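Local coordinates for protein receptor-type adenylate cyclase gresag 4.1 (Trypanosoma brucei, PDB 1FX2) that catalyses the magnesium-dependent conversion of ATP to cyclic AMP and diphosphate through its class III cyclase domain, part of a membrane receptor-type protein, at residues Thr10-Leu15 against Thr140-Ile145; Tyr52-Val57 against Phe64-Lys69; Asp19-Thr24 against Asp97-Phe102. All coordinates share one frame; numbering follows the deposited sequence. Where two conformers were deposited one is given.

Interaction 1 (Thr10-Leu15 against Thr140-Ile145); sequences TDPVTL and TGLCDI
Val13 and Gly141 face each other as a hydrogen-bonded antiparallel pair and join strand 13-20 to strand 134-141. Their backbones exchange two bonds: Val13 N gives its proton to Gly141 O at 2.9 Å, and Gly141 N returns one to Val13 O at 3.0 Å. The first is nearly straight at hydrogen (170°), yet the donor stands above the carbonyl plane of Gly141, whose backbone is almost fully extended here. Val13 O also receives the CA-H of Thr140.

One step along, Thr14 and Thr140 form the non-hydrogen-bonded pair, with CA atoms 4.1 Å apart. Both residues hold OG1 anti to the carbonyl carbon (chi1 -63° in each), which brings the two hydroxyls together at 2.8 Å from Thr14 OG1 to Thr140 OG1; either may be the donor. Threonine suits the place: its branched CB favours the strand, and each hydroxyl gives the other a polar partner between two buried residues.

The apolar contacts fall into two groups. Cys143 SG lies 3.7 Å from Val13 CB, with Leu15 CD1 more loosely placed at 4.2 Å from the same SG, while Ile145 CD1 reaches Val13 CG2; a small thiol and branched aliphatic side chains suit a largely apolar cluster. On the Pro12 side, Leu142 runs alongside Pro12, its CD2 4.1 Å from Pro12 CG, and Pro12 CB rests on Thr140 CG2. Where the chains diverge, a water takes over: it donates to Asp11 O and accepts from Cys143 N at 2.9 Å.

This is strand pairing at one end of the cyclase domain, far from its annotated sites. Strand 13-20 is flanked on its other side by strand 63-68, Leu15 and Cys143 pack against helix 159-169, Ile145 meets strand 154-157, and helix 71-87 covers Thr14.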
ATOM      1  N   THR A  10      -8.062 -16.817  17.275  1.00 10.16           N
ATOM      2  CA  THR A  10      -8.751 -16.537  16.016  1.00  8.43           C
ATOM      3  C   THR A  10      -9.022 -15.085  15.772  1.00 11.65           C
ATOM      4  O   THR A  10      -9.633 -14.741  14.759  1.00 10.33           O
ATOM      5  CB  THR A  10     -10.072 -17.339  15.932  1.00  9.11           C
ATOM      6  OG1 THR A  10     -10.947 -16.889  16.960  1.00 10.27           O
ATOM      7  CG2 THR A  10      -9.799 -18.839  16.121  1.00 10.94           C
ATOM      8  N   ASP A  11      -8.587 -14.224  16.728  1.00 10.69           N
ATOM      9  CA  ASP A  11      -8.759 -12.779  16.550  1.00  9.57           C
ATOM     10  C   ASP A  11      -7.384 -12.203  16.164  1.00 10.49           C
ATOM     11  O   ASP A  11      -6.369 -12.481  16.794  1.00 11.15           O
ATOM     12  CB  ASP A  11      -9.233 -12.068  17.778  1.00 11.04           C
ATOM     13  CG  ASP A  11     -10.624 -12.454  18.186  1.00 13.10           C
ATOM     14  OD1 ASP A  11     -11.416 -12.767  17.256  1.00 17.83           O
ATOM     15  OD2 ASP A  11     -10.945 -12.259  19.387  1.00 17.17           O
ATOM     16  N   PRO A  12      -7.324 -11.459  15.047  1.00 10.96           N
ATOM     17  CA  PRO A  12      -6.022 -10.877  14.642  1.00  9.91           C
ATOM     18  C   PRO A  12      -5.510  -9.935  15.770  1.00  9.08           C
ATOM     19  O   PRO A  12      -6.316  -9.297  16.496  1.00 11.13           O
ATOM     20  CB  PRO A  12      -6.371 -10.032  13.432  1.00 12.16           C
ATOM     21  CG  PRO A  12      -7.624 -10.852  12.789  1.00 15.54           C
ATOM     22  CD  PRO A  12      -8.405 -11.150  14.098  1.00 11.52           C
ATOM     23  N   VAL A  13      -4.195  -9.925  15.894  1.00  9.37           N
ATOM     24  CA  VAL A  13      -3.483  -9.117  16.881  1.00  9.62           C
ATOM     25  C   VAL A  13      -2.820  -7.978  16.109  1.00  9.32           C
ATOM     26  O   VAL A  13      -2.272  -8.172  15.064  1.00  9.70           O
ATOM     27  CB  VAL A  13      -2.389  -9.925  17.576  1.00  9.07           C
ATOM     28  CG1 VAL A  13      -1.727  -9.045  18.613  1.00 11.94           C
ATOM     29  CG2 VAL A  13      -3.012 -11.192  18.316  1.00 13.04           C
ATOM     30  N   THR A  14      -2.899  -6.787  16.684  1.00  8.81           N
ATOM     31  CA  THR A  14      -2.171  -5.635  16.090  1.00  8.32           C
ATOM     32  C   THR A  14      -0.898  -5.460  16.906  1.00  9.17           C
ATOM     33  O   THR A  14      -0.980  -5.417  18.155  1.00 11.21           O
ATOM     34  CB  THR A  14      -2.961  -4.390  16.065  1.00  8.39           C
ATOM     35  OG1 THR A  14      -4.104  -4.602  15.221  1.00  9.56           O
ATOM     36  CG2 THR A  14      -2.188  -3.253  15.434  1.00  9.56           C
ATOM     37  N   LEU A  15       0.269  -5.565  16.238  1.00  8.85           N
ATOM     38  CA  LEU A  15       1.565  -5.377  16.933  1.00  9.72           C
ATOM     39  C   LEU A  15       2.209  -4.093  16.497  1.00  8.65           C
ATOM     40  O   LEU A  15       2.156  -3.713  15.341  1.00  9.33           O
ATOM     41  CB  LEU A  15       2.532  -6.507  16.644  1.00  9.31           C
ATOM     42  CG  LEU A  15       1.994  -7.872  17.114  1.00 13.80           C
ATOM     43  CD1 LEU A  15       2.889  -9.012  16.589  1.00 15.45           C
ATOM     44  CD2 LEU A  15       1.885  -7.880  18.668  1.00 12.89           C
ATOM     45  N   THR A 140      -1.094  -6.062  11.472  1.00  8.22           N
ATOM     46  CA  THR A 140      -2.214  -6.791  12.119  1.00  8.64           C
ATOM     47  C   THR A 140      -2.313  -8.140  11.464  1.00  8.84           C
ATOM     48  O   THR A 140      -2.256  -8.216  10.237  1.00 11.24           O
ATOM     49  CB  THR A 140      -3.533  -6.079  11.879  1.00  9.57           C
ATOM     50  OG1 THR A 140      -3.455  -4.778  12.490  1.00 10.03           O
ATOM     51  CG2 THR A 140      -4.683  -6.911  12.512  1.00  9.93           C
ATOM     52  N   GLY A 141      -2.381  -9.180  12.283  1.00  9.11           N
ATOM     53  CA  GLY A 141      -2.538 -10.543  11.694  1.00 10.66           C
ATOM     54  C   GLY A 141      -2.724 -11.577  12.783  1.00 11.50           C
ATOM     55  O   GLY A 141      -2.574 -11.320  13.941  1.00 10.97           O
ATOM     56  N   LEU A 142      -3.036 -12.813  12.329  1.00 11.41           N
ATOM     57  CA  LEU A 142      -3.177 -13.913  13.255  1.00 10.31           C
ATOM     58  C   LEU A 142      -1.814 -14.282  13.832  1.00 10.28           C
ATOM     59  O   LEU A 142      -0.828 -14.262  13.112  1.00 13.34           O
ATOM     60  CB  LEU A 142      -3.822 -15.113  12.535  1.00 11.27           C
ATOM     61  CG  LEU A 142      -5.265 -14.859  12.140  1.00 14.75           C
ATOM     62  CD1 LEU A 142      -5.720 -15.942  11.193  1.00 22.15           C
ATOM     63  CD2 LEU A 142      -6.228 -14.720  13.269  1.00 11.45           C
ATOM     64  N   CYS A 143      -1.759 -14.542  15.137  1.00 11.15           N
ATOM     65  CA  CYS A 143      -0.517 -14.854  15.796  1.00 12.06           C
ATOM     66  C   CYS A 143      -0.603 -16.181  16.520  1.00 15.23           C
ATOM     67  O   CYS A 143      -1.693 -16.673  16.818  1.00 16.55           O
ATOM     68  CB  CYS A 143      -0.225 -13.859  16.907  1.00 13.72           C
ATOM     69  SG  CYS A 143       0.204 -12.216  16.331  1.00 13.83           S
ATOM     70  N   ASP A 144       0.572 -16.733  16.762  1.00 15.89           N
ATOM     71  CA  ASP A 144       0.738 -17.925  17.627  1.00 18.84           C
ATOM     72  C   ASP A 144       0.969 -17.260  18.994  1.00 16.51           C
ATOM     73  O   ASP A 144       1.941 -16.508  19.223  1.00 19.23           O
ATOM     74  CB  ASP A 144       1.944 -18.717  17.116  1.00 16.70           C
ATOM     75  CG  ASP A 144       2.499 -19.705  18.144  1.00 31.56           C
ATOM     76  OD1 ASP A 144       1.935 -19.833  19.242  1.00 32.78           O
ATOM     77  OD2 ASP A 144       3.504 -20.354  17.804  1.00 34.57           O
ATOM     78  N   ILE A 145      -0.025 -17.392  19.862  1.00 16.36           N
ATOM     79  CA  ILE A 145      -0.062 -16.780  21.143  1.00 14.62           C
ATOM     80  C   ILE A 145       0.325 -17.787  22.234  1.00 19.39           C
ATOM     81  O   ILE A 145      -0.243 -18.888  22.248  1.00 24.82           O
ATOM     82  CB  ILE A 145      -1.472 -16.287  21.419  1.00 16.39           C
ATOM     83  CG1 ILE A 145      -1.969 -15.378  20.270  1.00 16.37           C
ATOM     84  CG2 ILE A 145      -1.487 -15.603  22.762  1.00 18.62           C
ATOM     85  CD1 ILE A 145      -3.406 -14.646  20.539  1.00 14.89           C
TER
HETATM   86  O   HOH W   1      -4.306 -14.282  16.552  1.00 13.03           O

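Interaction 2 (Tyr52-Val57 against Phe64-Lys69); sequences YKCYEV and FMIASK
Val57 and Met65 meet in the beta hairpin of strands 55-60 and 63-68, at the edge of the central sheet of the cyclase domain. Its backbone is joined by Tyr55 N to Ala67 O (2.9 Å), Ala67 N to Tyr55 O, and Val57 N to Met65 O (2.8 Å). Beyond them, waters probably bridge Tyr52 O to Ser68 OG, which also bonds to Ser70 O, and Lys53 O to Lys69 N, where Lys53, at positive phi, ends the preceding helix in a Schellman motif.

Followed outward, Val57 places CB 3.4 Å from Met65 O, the oxygen its own N-H engages. CG1, anti to the backbone N (chi1 179°), leans on Met65 SD at 3.8 Å and on its CE, the extended thioether crossing the branch. CG2 meets Met65 O and the backbone N and CB of Ala67, whose methyl is small enough to lie against it at 3.8 Å; strand 154-157 closes over Val57 and Ala67.

Glu56 and Ile66 occupy the other face, toward helix 34-51. There Glu56 forms a salt bridge with Arg46, and its CD comes 3.7 Å from Phe64 CE2, the carboxylate and ring planes 67° apart.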
ATOM      1  N   TYR A  52      -4.390   3.805  25.966  1.00 12.17           N
ATOM      2  CA  TYR A  52      -5.025   3.111  24.841  1.00 12.66           C
ATOM      3  C   TYR A  52      -5.321   1.639  25.104  1.00 14.39           C
ATOM      4  O   TYR A  52      -5.673   0.894  24.150  1.00 13.80           O
ATOM      5  CB  TYR A  52      -4.230   3.346  23.514  1.00 13.03           C
ATOM      6  CG  TYR A  52      -4.302   4.770  23.151  1.00 13.94           C
ATOM      7  CD1 TYR A  52      -3.240   5.672  23.405  1.00 12.43           C
ATOM      8  CD2 TYR A  52      -5.463   5.254  22.615  1.00 14.83           C
ATOM      9  CE1 TYR A  52      -3.383   6.999  23.103  1.00 14.57           C
ATOM     10  CE2 TYR A  52      -5.625   6.572  22.329  1.00 16.43           C
ATOM     11  CZ  TYR A  52      -4.556   7.449  22.574  1.00 19.34           C
ATOM     12  OH  TYR A  52      -4.637   8.788  22.268  1.00 27.62           O
ATOM     13  N   LYS A  53      -5.173   1.190  26.374  1.00 14.97           N
ATOM     14  CA  LYS A  53      -5.549  -0.195  26.774  1.00 13.29           C
ATOM     15  C   LYS A  53      -4.853  -1.263  25.987  1.00 14.78           C
ATOM     16  O   LYS A  53      -5.428  -2.297  25.632  1.00 18.09           O
ATOM     17  CB  LYS A  53      -7.091  -0.393  26.692  1.00 16.35           C
ATOM     18  CG  LYS A  53      -7.785   0.668  27.586  1.00 23.66           C
ATOM     19  CD  LYS A  53      -9.306   0.531  27.549  1.00 35.84           C
ATOM     20  CE  LYS A  53      -9.960   1.416  28.616  1.00 41.20           C
ATOM     21  NZ  LYS A  53     -10.532   2.644  28.015  1.00 46.15           N
ATOM     22  N   CYS A  54      -3.605  -0.946  25.599  1.00 12.34           N
ATOM     23  CA  CYS A  54      -2.752  -1.919  24.906  1.00  9.81           C
ATOM     24  C   CYS A  54      -1.942  -2.738  25.912  1.00 11.38           C
ATOM     25  O   CYS A  54      -2.088  -2.520  27.172  1.00 13.01           O
ATOM     26  CB  CYS A  54      -1.820  -1.150  23.911  1.00 11.60           C
ATOM     27  SG  CYS A  54      -2.663  -0.389  22.531  1.00 12.83           S
ATOM     28  N   TYR A  55      -1.039  -3.587  25.442  1.00 11.00           N
ATOM     29  CA  TYR A  55      -0.315  -4.473  26.325  1.00 11.09           C
ATOM     30  C   TYR A  55       1.152  -4.454  25.963  1.00 14.85           C
ATOM     31  O   TYR A  55       1.540  -4.706  24.822  1.00 11.60           O
ATOM     32  CB  TYR A  55      -0.864  -5.914  26.093  1.00 12.12           C
ATOM     33  CG  TYR A  55      -0.198  -6.994  26.910  1.00 11.57           C
ATOM     34  CD1 TYR A  55      -0.425  -7.074  28.272  1.00 13.98           C
ATOM     35  CD2 TYR A  55       0.634  -7.923  26.306  1.00 11.53           C
ATOM     36  CE1 TYR A  55       0.150  -8.100  29.026  1.00 13.92           C
ATOM     37  CE2 TYR A  55       1.249  -8.957  27.058  1.00 16.17           C
ATOM     38  CZ  TYR A  55       0.977  -9.014  28.418  1.00 14.22           C
ATOM     39  OH  TYR A  55       1.573 -10.030  29.144  1.00 19.98           O
ATOM     40  N   GLU A  56       1.990  -4.173  26.955  1.00 10.78           N
ATOM     41  CA  GLU A  56       3.415  -4.208  26.705  1.00 11.12           C
ATOM     42  C   GLU A  56       3.849  -5.651  26.676  1.00 11.50           C
ATOM     43  O   GLU A  56       3.820  -6.325  27.756  1.00 14.90           O
ATOM     44  CB  GLU A  56       4.161  -3.429  27.820  1.00 11.62           C
ATOM     45  CG  GLU A  56       5.700  -3.349  27.607  1.00 12.24           C
ATOM     46  CD  GLU A  56       6.365  -2.501  28.689  1.00 12.81           C
ATOM     47  OE1 GLU A  56       5.724  -1.593  29.215  1.00 15.33           O
ATOM     48  OE2 GLU A  56       7.523  -2.880  28.974  1.00 19.91           O
ATOM     49  N   VAL A  57       4.379  -6.149  25.546  1.00  9.99           N
ATOM     50  CA  VAL A  57       4.822  -7.539  25.474  1.00 10.98           C
ATOM     51  C   VAL A  57       6.206  -7.598  26.090  1.00 13.25           C
ATOM     52  O   VAL A  57       6.483  -8.476  26.955  1.00 14.19           O
ATOM     53  CB  VAL A  57       4.854  -8.020  24.011  1.00  9.91           C
ATOM     54  CG1 VAL A  57       5.347  -9.480  23.947  1.00 13.67           C
ATOM     55  CG2 VAL A  57       3.464  -7.787  23.394  1.00 10.37           C
ATOM     56  N   PHE A  64      10.463  -1.183  21.982  1.00 10.40           N
ATOM     57  CA  PHE A  64       9.189  -1.691  22.566  1.00 10.18           C
ATOM     58  C   PHE A  64       8.517  -2.647  21.574  1.00 10.01           C
ATOM     59  O   PHE A  64       8.579  -2.450  20.336  1.00  8.42           O
ATOM     60  CB  PHE A  64       8.161  -0.564  22.877  1.00  8.88           C
ATOM     61  CG  PHE A  64       8.320   0.049  24.211  1.00 10.34           C
ATOM     62  CD1 PHE A  64       9.280   1.012  24.413  1.00 11.83           C
ATOM     63  CD2 PHE A  64       7.498  -0.309  25.272  1.00 11.38           C
ATOM     64  CE1 PHE A  64       9.399   1.589  25.657  1.00 13.63           C
ATOM     65  CE2 PHE A  64       7.600   0.242  26.488  1.00 11.23           C
ATOM     66  CZ  PHE A  64       8.571   1.236  26.728  1.00 12.98           C
ATOM     67  N   MET A  65       7.876  -3.675  22.153  1.00  9.03           N
ATOM     68  CA  MET A  65       6.944  -4.568  21.379  1.00  8.95           C
ATOM     69  C   MET A  65       5.648  -4.437  22.153  1.00  7.29           C
ATOM     70  O   MET A  65       5.556  -4.802  23.339  1.00  9.19           O
ATOM     71  CB  MET A  65       7.462  -6.016  21.310  1.00  9.39           C
ATOM     72  CG  MET A  65       6.435  -6.887  20.539  1.00 10.44           C
ATOM     73  SD  MET A  65       7.074  -8.597  20.680  1.00 11.99           S
ATOM     74  CE  MET A  65       5.721  -9.553  19.917  1.00 13.12           C
ATOM     75  N   ILE A  66       4.615  -3.968  21.464  1.00  7.68           N
ATOM     76  CA  ILE A  66       3.291  -3.676  22.110  1.00  8.24           C
ATOM     77  C   ILE A  66       2.181  -4.404  21.314  1.00  9.52           C
ATOM     78  O   ILE A  66       2.248  -4.444  20.078  1.00  9.07           O
ATOM     79  CB  ILE A  66       3.005  -2.142  22.051  1.00  9.23           C
ATOM     80  CG1 ILE A  66       4.080  -1.375  22.869  1.00 11.99           C
ATOM     81  CG2 ILE A  66       1.585  -1.830  22.657  1.00 10.45           C
ATOM     82  CD1 ILE A  66       4.143   0.088  22.531  1.00 12.81           C
ATOM     83  N   ALA A  67       1.234  -5.038  22.040  1.00  7.80           N
ATOM     84  CA  ALA A  67       0.124  -5.728  21.346  1.00  8.62           C
ATOM     85  C   ALA A  67      -1.184  -5.025  21.662  1.00  9.55           C
ATOM     86  O   ALA A  67      -1.353  -4.426  22.709  1.00 11.59           O
ATOM     87  CB  ALA A  67       0.041  -7.219  21.808  1.00  9.91           C
ATOM     88  N   SER A  68      -2.122  -5.086  20.738  1.00  7.37           N
ATOM     89  CA  SER A  68      -3.427  -4.428  20.981  1.00  8.43           C
ATOM     90  C   SER A  68      -4.559  -5.319  20.404  1.00 11.07           C
ATOM     91  O   SER A  68      -4.404  -5.886  19.334  1.00  9.94           O
ATOM     92  CB  SER A  68      -3.489  -3.123  20.193  1.00  9.76           C
ATOM     93  OG  SER A  68      -4.751  -2.505  20.396  1.00 11.08           O
ATOM     94  N   LYS A  69      -5.636  -5.446  21.177  1.00 10.94           N
ATOM     95  CA  LYS A  69      -6.857  -6.147  20.663  1.00 11.64           C
ATOM     96  C   LYS A  69      -7.581  -5.301  19.639  1.00 15.01           C
ATOM     97  O   LYS A  69      -8.363  -5.804  18.871  1.00 16.48           O
ATOM     98  CB  LYS A  69      -7.804  -6.374  21.845  1.00 12.49           C
ATOM     99  CG  LYS A  69      -7.303  -7.334  22.804  1.00 16.39           C
ATOM    100  CD  LYS A  69      -8.348  -7.402  23.974  1.00 18.09           C
ATOM    101  CE  LYS A  69      -7.852  -8.289  25.057  1.00 17.44           C
ATOM    102  NZ  LYS A  69      -8.910  -8.459  26.116  1.00 21.52           N
TER
HETATM  103  O   HOH W   2      -6.123  -1.757  22.741  1.00 17.38           O
HETATM  104  O   HOH W   3      -5.258  -4.590  23.878  1.00 14.14           O

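Interaction 3 (Asp19-Thr24 against Asp97-Phe102); sequences DIESST and DSYREF. With SO4 (sulfate ion), chain B.
The turn that leads from the first strand of the cyclase core into helix 23-29 meets helix 94-109, and Tyr99 makes the join. Its OH donates to Glu21 O at 2.7 Å, in the carbonyl plane, and the ring presents its edge to that oxygen. The same hydroxyl bonds to the backbone N of Arg133, which ties three parts of the chain to one phenol; tyrosine suits the place by carrying a polar tip on a long, rigid ring to this carbonyl. Ile20 CG2 lies 3.7 Å from Tyr99 OH, the two side chains crossing at about a right angle.

Ile20 to Ser23 form a type II beta turn, with Ser22, at positive phi, in the N-cap position of helix 23-29, its hydroxyl making no capping bond. The strand before it carries Asp19, predicted with Asp62 to bind magnesium, as in class III cyclases. Ser22 N gives a nearly straight bond (175°) to O3 of a sulfate ion, probably from the crystallisation liquor, 2.9 Å away, which Arg135 and Arg228 also hold.

Ser22 CB touches Phe102 CE1 at 4.0 Å, while Ser98 O, one helical turn earlier, sits against one face of the Phe102 ring, displaced toward its rim.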
ATOM      1  N   ASP A  19      11.496   1.933  17.994  1.00  7.27           N
ATOM      2  CA  ASP A  19      12.936   2.072  18.309  1.00  6.03           C
ATOM      3  C   ASP A  19      13.337   3.481  18.220  1.00  7.20           C
ATOM      4  O   ASP A  19      12.779   4.287  17.388  1.00  8.51           O
ATOM      5  CB  ASP A  19      13.903   1.358  17.295  1.00  8.31           C
ATOM      6  CG  ASP A  19      14.097  -0.091  17.590  1.00 16.68           C
ATOM      7  OD1 ASP A  19      13.383  -0.971  17.034  1.00 15.82           O
ATOM      8  OD2 ASP A  19      14.994  -0.415  18.365  1.00 11.82           O
ATOM      9  N   ILE A  20      14.297   3.876  19.045  1.00  6.87           N
ATOM     10  CA  ILE A  20      14.900   5.195  18.882  1.00  7.43           C
ATOM     11  C   ILE A  20      15.894   5.107  17.685  1.00  8.94           C
ATOM     12  O   ILE A  20      16.735   4.217  17.631  1.00 10.01           O
ATOM     13  CB  ILE A  20      15.697   5.581  20.126  1.00  5.57           C
ATOM     14  CG1 ILE A  20      14.725   5.842  21.289  1.00  8.97           C
ATOM     15  CG2 ILE A  20      16.543   6.894  19.825  1.00  9.37           C
ATOM     16  CD1 ILE A  20      15.497   5.977  22.639  1.00  9.76           C
ATOM     17  N   GLU A  21      15.731   5.928  16.639  0.50  6.45           N
ATOM     18  CA  GLU A  21      16.686   5.880  15.511  0.50  4.20           C
ATOM     19  C   GLU A  21      18.030   6.414  16.030  0.50  5.85           C
ATOM     20  O   GLU A  21      18.105   7.422  16.726  0.50  7.92           O
ATOM     21  CB  GLU A  21      16.208   6.791  14.382  0.50  5.47           C
ATOM     22  CG  GLU A  21      17.218   6.838  13.196  0.50  5.67           C
ATOM     23  CD  GLU A  21      16.801   7.773  12.070  0.50  7.00           C
ATOM     24  OE1 GLU A  21      17.346   8.892  11.921  0.50  9.55           O
ATOM     25  OE2 GLU A  21      15.999   7.335  11.261  0.50  6.55           O
ATOM     26  N   SER A  22      19.114   5.764  15.558  1.00  8.04           N
ATOM     27  CA  SER A  22      20.521   6.086  15.835  1.00 10.03           C
ATOM     28  C   SER A  22      20.887   6.014  17.317  1.00  7.90           C
ATOM     29  O   SER A  22      21.691   6.787  17.788  1.00  9.01           O
ATOM     30  CB  SER A  22      20.854   7.465  15.256  1.00  9.37           C
ATOM     31  OG  SER A  22      20.433   7.580  13.921  1.00 11.19           O
ATOM     32  N   SER A  23      20.268   5.062  18.028  1.00 13.10           N
ATOM     33  CA  SER A  23      20.504   4.926  19.459  1.00 16.41           C
ATOM     34  C   SER A  23      22.015   4.678  19.772  1.00 10.97           C
ATOM     35  O   SER A  23      22.580   5.329  20.678  1.00 13.08           O
ATOM     36  CB  SER A  23      19.570   3.740  19.959  1.00 20.10           C
ATOM     37  OG  SER A  23      19.446   3.849  21.328  1.00 32.11           O
ATOM     38  N   THR A  24      22.770   3.867  19.019  1.00 12.91           N
ATOM     39  CA  THR A  24      24.185   3.679  19.250  1.00 13.76           C
ATOM     40  C   THR A  24      24.904   4.972  19.207  1.00 12.21           C
ATOM     41  O   THR A  24      25.711   5.352  20.053  1.00 14.36           O
ATOM     42  CB  THR A  24      24.967   2.725  18.198  1.00 20.85           C
ATOM     43  OG1 THR A  24      25.006   1.440  18.763  1.00 20.81           O
ATOM     44  CG2 THR A  24      26.488   3.086  17.941  1.00 28.47           C
ATOM     45  N   ASP A  97      20.659  18.541  17.458  1.00  8.71           N
ATOM     46  CA  ASP A  97      21.897  18.868  16.713  1.00  9.74           C
ATOM     47  C   ASP A  97      22.542  17.635  16.165  1.00  8.02           C
ATOM     48  O   ASP A  97      22.990  17.640  15.015  1.00  9.79           O
ATOM     49  CB  ASP A  97      22.904  19.557  17.696  1.00 11.34           C
ATOM     50  CG  ASP A  97      22.498  20.974  18.060  1.00 18.84           C
ATOM     51  OD1 ASP A  97      21.576  21.547  17.478  1.00 18.02           O
ATOM     52  OD2 ASP A  97      23.092  21.503  19.020  1.00 23.61           O
ATOM     53  N   SER A  98      22.581  16.527  16.937  1.00  8.03           N
ATOM     54  CA  SER A  98      23.169  15.284  16.407  1.00  9.38           C
ATOM     55  C   SER A  98      22.382  14.742  15.193  1.00  8.53           C
ATOM     56  O   SER A  98      23.006  14.427  14.181  1.00  8.86           O
ATOM     57  CB  SER A  98      23.171  14.160  17.448  1.00  8.62           C
ATOM     58  OG  SER A  98      24.195  14.501  18.435  1.00 12.51           O
ATOM     59  N   TYR A  99      21.059  14.704  15.249  1.00  7.88           N
ATOM     60  CA  TYR A  99      20.343  14.188  14.092  1.00  7.38           C
ATOM     61  C   TYR A  99      20.585  15.031  12.880  1.00  8.25           C
ATOM     62  O   TYR A  99      20.661  14.450  11.791  1.00  9.51           O
ATOM     63  CB  TYR A  99      18.840  14.161  14.396  1.00  7.30           C
ATOM     64  CG  TYR A  99      18.403  12.934  15.247  1.00  6.95           C
ATOM     65  CD1 TYR A  99      17.684  13.152  16.457  1.00  6.58           C
ATOM     66  CD2 TYR A  99      18.616  11.599  14.797  1.00  7.33           C
ATOM     67  CE1 TYR A  99      17.212  12.075  17.187  1.00  7.93           C
ATOM     68  CE2 TYR A  99      18.133  10.521  15.536  1.00  7.60           C
ATOM     69  CZ  TYR A  99      17.423  10.802  16.718  1.00  5.93           C
ATOM     70  OH  TYR A  99      16.899   9.748  17.464  1.00  7.07           O
ATOM     71  N   ARG A 100      20.579  16.356  13.035  1.00  8.70           N
ATOM     72  CA  ARG A 100      20.833  17.227  11.894  1.00  7.88           C
ATOM     73  C   ARG A 100      22.232  17.002  11.301  1.00 11.49           C
ATOM     74  O   ARG A 100      22.332  16.908  10.090  1.00  9.98           O
ATOM     75  CB  ARG A 100      20.559  18.667  12.279  1.00  9.66           C
ATOM     76  CG  ARG A 100      19.072  18.887  12.481  1.00 10.71           C
ATOM     77  CD  ARG A 100      18.732  20.319  12.753  1.00 13.75           C
ATOM     78  NE  ARG A 100      19.142  20.658  14.127  1.00 18.15           N
ATOM     79  CZ  ARG A 100      18.568  21.550  14.904  1.00 18.28           C
ATOM     80  NH1 ARG A 100      17.578  22.317  14.440  1.00 23.00           N
ATOM     81  NH2 ARG A 100      19.016  21.670  16.142  1.00 17.90           N
ATOM     82  N   GLU A 101      23.245  16.880  12.172  0.50  9.80           N
ATOM     83  CA  GLU A 101      24.604  16.626  11.653  0.50  8.59           C
ATOM     84  C   GLU A 101      24.637  15.313  10.916  1.00 11.41           C
ATOM     85  O   GLU A 101      25.319  15.173   9.873  1.00 11.61           O
ATOM     86  CB  GLU A 101      25.591  16.655  12.819  0.50 10.17           C
ATOM     87  CG  GLU A 101      25.861  17.995  13.392  0.50  7.93           C
ATOM     88  CD  GLU A 101      26.457  17.970  14.825  1.00 34.67           C
ATOM     89  OE1 GLU A 101      26.846  16.865  15.299  1.00 39.96           O
ATOM     90  OE2 GLU A 101      26.538  19.059  15.493  1.00 38.03           O
ATOM     91  N   PHE A 102      23.988  14.280  11.461  1.00  9.21           N
ATOM     92  CA  PHE A 102      23.980  12.995  10.773  1.00  9.49           C
ATOM     93  C   PHE A 102      23.389  13.169   9.367  1.00 12.05           C
ATOM     94  O   PHE A 102      23.888  12.579   8.391  1.00 11.33           O
ATOM     95  CB  PHE A 102      23.156  11.887  11.478  1.00 10.14           C
ATOM     96  CG  PHE A 102      23.549  11.593  12.894  1.00 10.61           C
ATOM     97  CD1 PHE A 102      22.583  11.200  13.825  1.00 11.86           C
ATOM     98  CD2 PHE A 102      24.880  11.643  13.292  1.00 14.01           C
ATOM     99  CE1 PHE A 102      22.906  10.862  15.121  1.00 12.20           C
ATOM    100  CE2 PHE A 102      25.263  11.299  14.642  1.00 13.77           C
ATOM    101  CZ  PHE A 102      24.243  10.917  15.529  1.00 15.38           C
TER
HETATM  102  S   SO4 B1123      19.579   2.406  13.766  1.00 17.76           S
HETATM  103  O1  SO4 B1123      20.950   2.800  13.982  1.00 23.52           O
HETATM  104  O2  SO4 B1123      19.098   1.425  14.745  1.00 18.92           O
HETATM  105  O3  SO4 B1123      18.739   3.574  13.729  1.00 14.73           O
HETATM  106  O4  SO4 B1123      19.519   1.783  12.418  1.00 27.16           O

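In the fold
Interactions 1 and 3 use strand 13-20, and interaction 2 uses its neighbour in the sheet, strand 63-68. Interactions 1 and 2, centres 12 Å apart, touch: Thr14 O and Ser68 N, 2.8 Å apart, probably share a hydrogen bond that continues the sheet, and Leu15 CD2 packs on Ala67 CB. Interaction 3 lies beyond the centre of the chain, its centre about 32 Å from that of interaction 1. There the predicted magnesium site gathers: interaction 3 holds Asp19, and its Ile20 comes about 3 Å from Asp62, side chain to side chain, against about 6 Å for Phe64 of interaction 2. Arg133, bonded by Tyr99 OH, lines the pocket that holds dithiothreitol. Interaction 1 is remote from both.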